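Long-range contacts in C-1-tetrahydrofolate synthase, cytoplasmic, putative (Trypanosoma brucei, PDB 4CJX), which probably acts as both an NADP-dependent methylenetetrahydrofolate dehydrogenase and a methenyltetrahydrofolate cyclohydrolase, interconverting folate-bound one-carbon units as a homodimer: residues S60-G65 / V91-N96; R186-G191 / D225-S230; I248-A253 / R283-Y288. All blocks are in the same frame, centred on the assembly; numbering follows the deposited sequence. Where two conformers were deposited one is given.

Contact 1 (S60-G65 / V91-N96); sequences STIICG and VELPAN
T61 O accepts a hydrogen bond from V91 N at 2.9 Å within a parallel pairing of two strands joined by helix 68-83, a beta-alpha-beta unit of the catalytic domain. The segments of strands 58-64 and 87-93 run 15° apart. The hydroxyl of T61 bonds R78 of that helix; the same arginine forms a salt bridge with E92, so one helix residue serves both strands. I62 lies on the other face from E92, beside V91, their side chains pointing the same way. Its CG1 sits beside its own backbone N and packs on V91 CB, while CG2, anti to that N, touches L93 CD1 at 3.8 Å. Branched residues suit this face, which helix 99-110 covers. I63 uses its backbone twice, giving N to V91 O and accepting L93 N at I63 O in a bond of 174°, close to straight. Its CG2 touches E92 CG at 3.7 Å, whereas the rest of the side chain leads away from strand 87-93 and packs on helix 68-83, a fitting place for a buried apolar chain. C64 shares the face of I62 and offers a compact, weakly polar sulfur to L93. G65, at a positive phi that favours glycine, ends the pairing: its N donates to L93 O at 2.9 Å, tilted 29° from the carbonyl plane.

Contact 2 (R186-G191 / D225-S230); sequences RVVVLG and DIVRAS
R186 and V188, on alternate positions of strand 186-190, both face the end of helix 220-228, a helix laid against the parallel sheet of the Rossmann-type NAD(P)-binding domain. R186 can be followed outward. Its CB rests 3.5 Å from A229 O, with S230 CA a little farther off. CG still lies near that carbonyl, at 4.0 Å from A229 O. Beyond it the chain bends at chi2 (-80°) and again at chi3, folding the guanidinium back over the helix end, where A229 CB lies over one of its faces and approaches NH2 to 4.2 Å. NH1 has a long, weak ion pair with D222 of the second subunit, and D225 forms a salt bridge with R186 of that subunit. A long side chain is apt here: its first carbons pack by A229 O and its guanidinium over A229 CB, while the charged end faces the second subunit.

V188 fills the buried part. Its CG2 meets I226 CG2 at 3.7 Å, the two side chains crossing at a slant, and CG1 faces S230 OG at 3.3 Å. V227 CG2 adds a looser apolar contact to CG1. Branched valine and isoleucine suit a buried strand-helix interface.

S230 OG lies against V188 CG1 and CB, yet it donates to I226 O at 2.6 Å, coming from above the carbonyl plane. A229 N reaches the same oxygen from the opposite face. The hydroxyl is thus satisfied by its own segment. No hydrogen bond joins the two segments, so they meet mainly by apolar packing; the ionic links of R186 and D225 run between subunits.

Contact 3 (I248-A253 / R283-Y288); sequences IKLGAA and RKRAAY
R285 reaches across to I248 and grips its carbonyl side-on, with NE 2.9 Å and NH2 3.1 Å from I248 O. The oxygen lies at the edge of the guanidinium and in its plane, so the paired bonds limit rotation of the group. The chain runs extended through chi2 and then bends at chi3 (61°), which turns NE back to this carbonyl. L250 covers one face: its CD2 sits 3.8 Å above the plane, offset toward the rim, and also touches R285 CB. Arginine suits the place because its flat guanidinium can be covered on a face by an apolar side chain while its edge donates hydrogen bonds.

I248 CG2, set anti to its own backbone N, packs on A286 CB at 4.2 Å. G251 N donates to R285 O at 2.8 Å, and A252 O takes both A287 N and Y288 N. Small alanines let the chains come this close. The 248-253 segment holds a type II turn from K249 to A252, with glycine at its third position (phi 86°), as this turn favours. It leads to the first parallel bridge, A253 with Y288, at the start of strands 253-256 and 288-289 in the Rossmann-type domain.

In the fold
Contact 1 stands apart, its centre about 37 and 40 Å from the centres of contacts 2 and 3 and on the opposite side of the chain's centre, in the catalytic domain. Contacts 2 and 3 belong to the NAD(P)-binding domain and touch: S230 O and R228 O pack on K249 CB, and V227 meets I248. Both serve the same parallel sheet, contact 2 by laying a helix on strand 186-190, contact 3 by joining loops that enter two other strands. Contact 2 is buried and mainly apolar; the others are partly buried and rely on hydrogen bonds, regular backbone pairing in contact 1, a mixture with arginine in contact 3. Contact 2 alone reaches the second subunit.

Contact 1 (S60-G65 / V91-N96)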
# COMPACT_ATOMS: atom_id res chain seq x y z
N SER B 60 25.36 7.01 2.19
CA SER B 60 25.25 8.15 3.06
C SER B 60 24.23 7.90 4.16
O SER B 60 23.10 7.54 3.86
CB SER B 60 24.83 9.38 2.27
OG SER B 60 24.77 10.47 3.17
N THR B 61 24.61 8.14 5.42
CA THR B 61 23.65 8.16 6.54
C THR B 61 23.63 9.51 7.27
O THR B 61 24.67 10.00 7.70
CB THR B 61 23.97 7.08 7.57
OG1 THR B 61 25.32 7.24 8.00
CG2 THR B 61 23.79 5.68 6.98
N ILE B 62 22.44 10.07 7.42
CA ILE B 62 22.20 11.31 8.12
C ILE B 62 21.46 11.00 9.41
O ILE B 62 20.41 10.38 9.40
CB ILE B 62 21.32 12.25 7.28
CG1 ILE B 62 22.01 12.60 5.94
CG2 ILE B 62 20.99 13.51 8.06
CD1 ILE B 62 21.12 13.36 4.98
N ILE B 63 22.03 11.43 10.53
CA ILE B 63 21.36 11.34 11.81
C ILE B 63 21.17 12.74 12.37
O ILE B 63 22.09 13.57 12.35
CB ILE B 63 22.13 10.41 12.77
CG1 ILE B 63 21.40 10.29 14.12
CG2 ILE B 63 23.55 10.90 13.02
CD1 ILE B 63 21.97 9.23 15.03
N CYS B 64 19.95 13.02 12.83
CA CYS B 64 19.62 14.26 13.50
C CYS B 64 19.42 13.95 14.99
O CYS B 64 18.69 13.02 15.33
CB CYS B 64 18.34 14.87 12.93
SG CYS B 64 18.39 15.33 11.19
N GLY B 65 20.07 14.72 15.85
CA GLY B 65 19.93 14.58 17.29
C GLY B 65 20.77 13.44 17.83
O GLY B 65 21.65 12.92 17.15
N VAL B 91 26.77 11.95 8.03
CA VAL B 91 26.39 13.31 8.41
C VAL B 91 25.74 13.26 9.77
O VAL B 91 24.96 12.34 10.04
CB VAL B 91 25.42 13.94 7.39
CG1 VAL B 91 25.02 15.35 7.83
CG2 VAL B 91 26.01 13.96 5.99
N GLU B 92 26.07 14.23 10.63
CA GLU B 92 25.43 14.40 11.94
C GLU B 92 24.94 15.82 12.08
O GLU B 92 25.73 16.77 12.00
CB GLU B 92 26.41 14.14 13.08
CG GLU B 92 26.80 12.68 13.25
CD GLU B 92 27.94 12.27 12.34
OE1 GLU B 92 28.99 12.93 12.35
OE2 GLU B 92 27.78 11.27 11.60
N LEU B 93 23.64 15.97 12.33
CA LEU B 93 23.03 17.27 12.51
C LEU B 93 22.46 17.34 13.93
O LEU B 93 22.18 16.30 14.54
CB LEU B 93 21.94 17.48 11.45
CG LEU B 93 22.42 17.44 9.98
CD1 LEU B 93 21.27 17.15 9.03
CD2 LEU B 93 23.14 18.73 9.60
N PRO B 94 22.26 18.56 14.46
CA PRO B 94 21.74 18.71 15.80
C PRO B 94 20.25 18.51 15.85
O PRO B 94 19.56 18.53 14.81
CB PRO B 94 22.08 20.17 16.14
CG PRO B 94 22.05 20.87 14.83
CD PRO B 94 22.51 19.86 13.81
N ALA B 95 19.73 18.33 17.06
CA ALA B 95 18.28 18.17 17.24
C ALA B 95 17.57 19.36 16.63
O ALA B 95 16.51 19.21 16.01
CB ALA B 95 17.92 18.03 18.72
N ASN B 96 18.22 20.51 16.78
CA ASN B 96 17.83 21.82 16.25
C ASN B 96 17.59 21.98 14.78
O ASN B 96 17.00 22.97 14.37
CB ASN B 96 18.96 22.82 16.50
CG ASN B 96 19.25 23.03 17.94
OD1 ASN B 96 19.69 22.11 18.63
ND2 ASN B 96 19.00 24.22 18.42

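Contact 2 (R186-G191 / D225-S230)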
# COMPACT_ATOMS: atom_id res chain seq x y z
N ARG B 186 -2.35 -18.18 6.46
CA ARG B 186 -2.87 -17.02 7.15
C ARG B 186 -1.73 -16.27 7.84
O ARG B 186 -0.95 -16.86 8.63
CB ARG B 186 -3.93 -17.44 8.17
CG ARG B 186 -5.15 -18.14 7.55
CD ARG B 186 -6.13 -17.13 6.95
NE ARG B 186 -6.80 -16.35 8.00
CZ ARG B 186 -7.80 -16.83 8.74
NH1 ARG B 186 -8.23 -18.06 8.55
NH2 ARG B 186 -8.35 -16.07 9.67
N VAL B 187 -1.63 -14.98 7.54
CA VAL B 187 -0.56 -14.13 8.03
C VAL B 187 -1.16 -12.99 8.84
O VAL B 187 -2.13 -12.40 8.40
CB VAL B 187 0.26 -13.49 6.89
CG1 VAL B 187 1.21 -12.44 7.43
CG2 VAL B 187 1.05 -14.53 6.14
N VAL B 188 -0.57 -12.70 10.01
CA VAL B 188 -0.87 -11.45 10.71
C VAL B 188 0.37 -10.59 10.81
O VAL B 188 1.46 -11.06 11.17
CB VAL B 188 -1.48 -11.62 12.13
CG1 VAL B 188 -0.58 -12.40 13.06
CG2 VAL B 188 -1.73 -10.26 12.76
N VAL B 189 0.19 -9.33 10.46
CA VAL B 189 1.19 -8.30 10.60
C VAL B 189 0.64 -7.36 11.67
O VAL B 189 -0.46 -6.84 11.52
CB VAL B 189 1.38 -7.52 9.28
CG1 VAL B 189 2.42 -6.43 9.44
CG2 VAL B 189 1.83 -8.44 8.18
N LEU B 190 1.39 -7.17 12.76
CA LEU B 190 1.05 -6.20 13.78
C LEU B 190 1.89 -4.93 13.54
O LEU B 190 3.14 -4.98 13.49
CB LEU B 190 1.31 -6.76 15.17
CG LEU B 190 0.58 -8.08 15.52
CD1 LEU B 190 1.43 -9.28 15.14
CD2 LEU B 190 0.13 -8.16 17.00
N GLY B 191 1.20 -3.80 13.39
CA GLY B 191 1.86 -2.52 13.11
C GLY B 191 1.85 -2.21 11.63
O GLY B 191 1.78 -3.10 10.79
N ASP B 225 -7.38 -13.62 18.99
CA ASP B 225 -8.12 -14.42 18.03
C ASP B 225 -7.39 -14.51 16.67
O ASP B 225 -7.32 -15.56 16.07
CB ASP B 225 -9.46 -13.76 17.81
CG ASP B 225 -10.39 -14.61 17.01
OD1 ASP B 225 -10.72 -15.75 17.47
OD2 ASP B 225 -10.84 -14.14 15.93
N ILE B 226 -6.85 -13.38 16.22
CA ILE B 226 -6.20 -13.32 14.93
C ILE B 226 -4.87 -14.08 14.98
O ILE B 226 -4.60 -14.91 14.10
CB ILE B 226 -6.07 -11.84 14.48
CG1 ILE B 226 -7.48 -11.35 14.05
CG2 ILE B 226 -5.08 -11.71 13.31
CD1 ILE B 226 -7.64 -9.84 14.01
N VAL B 227 -4.07 -13.84 16.02
CA VAL B 227 -2.77 -14.52 16.17
C VAL B 227 -2.99 -16.05 16.26
O VAL B 227 -2.22 -16.82 15.69
CB VAL B 227 -1.99 -14.03 17.43
CG1 VAL B 227 -0.83 -14.94 17.77
CG2 VAL B 227 -1.51 -12.59 17.26
N ARG B 228 -4.03 -16.46 16.97
CA ARG B 228 -4.33 -17.89 17.16
C ARG B 228 -4.58 -18.60 15.84
O ARG B 228 -4.35 -19.81 15.68
CB ARG B 228 -5.57 -18.08 18.04
CG ARG B 228 -5.32 -17.94 19.53
CD ARG B 228 -6.58 -18.19 20.34
NE ARG B 228 -6.38 -17.78 21.73
CZ ARG B 228 -7.12 -16.90 22.40
NH1 ARG B 228 -8.18 -16.32 21.84
NH2 ARG B 228 -6.78 -16.60 23.65
N ALA B 229 -5.08 -17.85 14.87
CA ALA B 229 -5.40 -18.44 13.59
C ALA B 229 -4.26 -18.28 12.57
O ALA B 229 -4.39 -18.72 11.43
CB ALA B 229 -6.69 -17.81 13.08
N SER B 230 -3.16 -17.64 12.94
CA SER B 230 -2.17 -17.29 11.96
C SER B 230 -1.02 -18.31 11.86
O SER B 230 -0.41 -18.66 12.86
CB SER B 230 -1.60 -15.90 12.25
OG SER B 230 -2.62 -14.95 12.47

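Contact 3 (I248-A253 / R283-Y288)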
# COMPACT_ATOMS: atom_id res chain seq x y z
N ILE B 248 0.18 -18.21 20.20
CA ILE B 248 0.87 -18.64 18.98
C ILE B 248 0.33 -19.99 18.56
O ILE B 248 0.27 -20.88 19.38
CB ILE B 248 2.39 -18.76 19.20
CG1 ILE B 248 2.99 -17.40 19.60
CG2 ILE B 248 3.08 -19.32 17.96
CD1 ILE B 248 2.86 -16.30 18.57
N LYS B 249 -0.04 -20.12 17.28
CA LYS B 249 -0.53 -21.36 16.72
C LYS B 249 0.62 -22.36 16.63
O LYS B 249 1.74 -22.01 16.19
CB LYS B 249 -1.12 -21.13 15.32
CG LYS B 249 -1.63 -22.39 14.62
CD LYS B 249 -2.09 -22.07 13.21
CE LYS B 249 -2.44 -23.32 12.46
NZ LYS B 249 -3.23 -22.96 11.25
N LEU B 250 0.34 -23.60 17.02
CA LEU B 250 1.37 -24.62 17.07
C LEU B 250 1.96 -24.79 15.68
O LEU B 250 1.25 -25.00 14.71
CB LEU B 250 0.80 -25.96 17.60
CG LEU B 250 0.18 -25.90 19.01
CD1 LEU B 250 -0.58 -27.15 19.40
CD2 LEU B 250 1.29 -25.65 20.01
N GLY B 251 3.28 -24.67 15.57
CA GLY B 251 3.97 -24.79 14.28
C GLY B 251 4.04 -23.49 13.48
O GLY B 251 4.51 -23.49 12.34
N ALA B 252 3.61 -22.38 14.06
CA ALA B 252 3.70 -21.09 13.36
C ALA B 252 5.15 -20.60 13.15
O ALA B 252 6.07 -21.07 13.82
CB ALA B 252 2.90 -20.04 14.13
N ALA B 253 5.34 -19.66 12.22
CA ALA B 253 6.62 -18.98 12.08
C ALA B 253 6.43 -17.56 12.58
O ALA B 253 5.50 -16.87 12.17
CB ALA B 253 7.12 -19.01 10.64
N ARG B 283 8.51 -19.71 21.95
CA ARG B 283 9.47 -20.70 21.45
C ARG B 283 9.04 -22.14 21.74
O ARG B 283 9.52 -23.05 21.09
CB ARG B 283 10.88 -20.44 21.98
CG ARG B 283 11.08 -20.88 23.43
CD ARG B 283 12.48 -20.60 23.97
NE ARG B 283 13.55 -21.16 23.15
CZ ARG B 283 14.85 -20.99 23.41
NH1 ARG B 283 15.23 -20.30 24.48
NH2 ARG B 283 15.77 -21.52 22.62
N LYS B 284 8.13 -22.37 22.67
CA LYS B 284 7.68 -23.75 22.90
C LYS B 284 6.58 -24.17 21.94
O LYS B 284 6.23 -25.33 21.89
CB LYS B 284 7.12 -23.95 24.32
CG LYS B 284 7.98 -23.45 25.46
CD LYS B 284 9.29 -24.19 25.59
CE LYS B 284 10.19 -23.44 26.58
NZ LYS B 284 11.44 -24.14 26.99
N ARG B 285 6.01 -23.23 21.20
CA ARG B 285 4.85 -23.52 20.37
C ARG B 285 5.11 -23.34 18.86
O ARG B 285 4.56 -24.08 18.04
CB ARG B 285 3.69 -22.64 20.83
CG ARG B 285 3.27 -22.93 22.28
CD ARG B 285 2.21 -21.95 22.72
NE ARG B 285 1.04 -22.09 21.87
CZ ARG B 285 -0.05 -22.77 22.21
NH1 ARG B 285 -0.14 -23.32 23.41
NH2 ARG B 285 -1.05 -22.89 21.35
N ALA B 286 5.91 -22.33 18.52
CA ALA B 286 6.28 -22.02 17.15
C ALA B 286 7.19 -23.07 16.54
O ALA B 286 7.94 -23.75 17.24
CB ALA B 286 6.99 -20.68 17.11
N ALA B 287 7.14 -23.19 15.22
CA ALA B 287 8.14 -23.97 14.52
C ALA B 287 9.41 -23.17 14.34
O ALA B 287 10.51 -23.72 14.40
CB ALA B 287 7.62 -24.48 13.18
N TYR B 288 9.25 -21.87 14.09
CA TYR B 288 10.37 -20.94 13.89
C TYR B 288 10.08 -19.63 14.62
O TYR B 288 8.95 -19.16 14.66
CB TYR B 288 10.58 -20.63 12.40
CG TYR B 288 10.90 -21.79 11.54
CD1 TYR B 288 12.20 -22.26 11.43
CD2 TYR B 288 9.91 -22.43 10.81
CE1 TYR B 288 12.51 -23.34 10.62
CE2 TYR B 288 10.21 -23.52 10.01
CZ TYR B 288 11.51 -23.96 9.90
OH TYR B 288 11.80 -25.05 9.12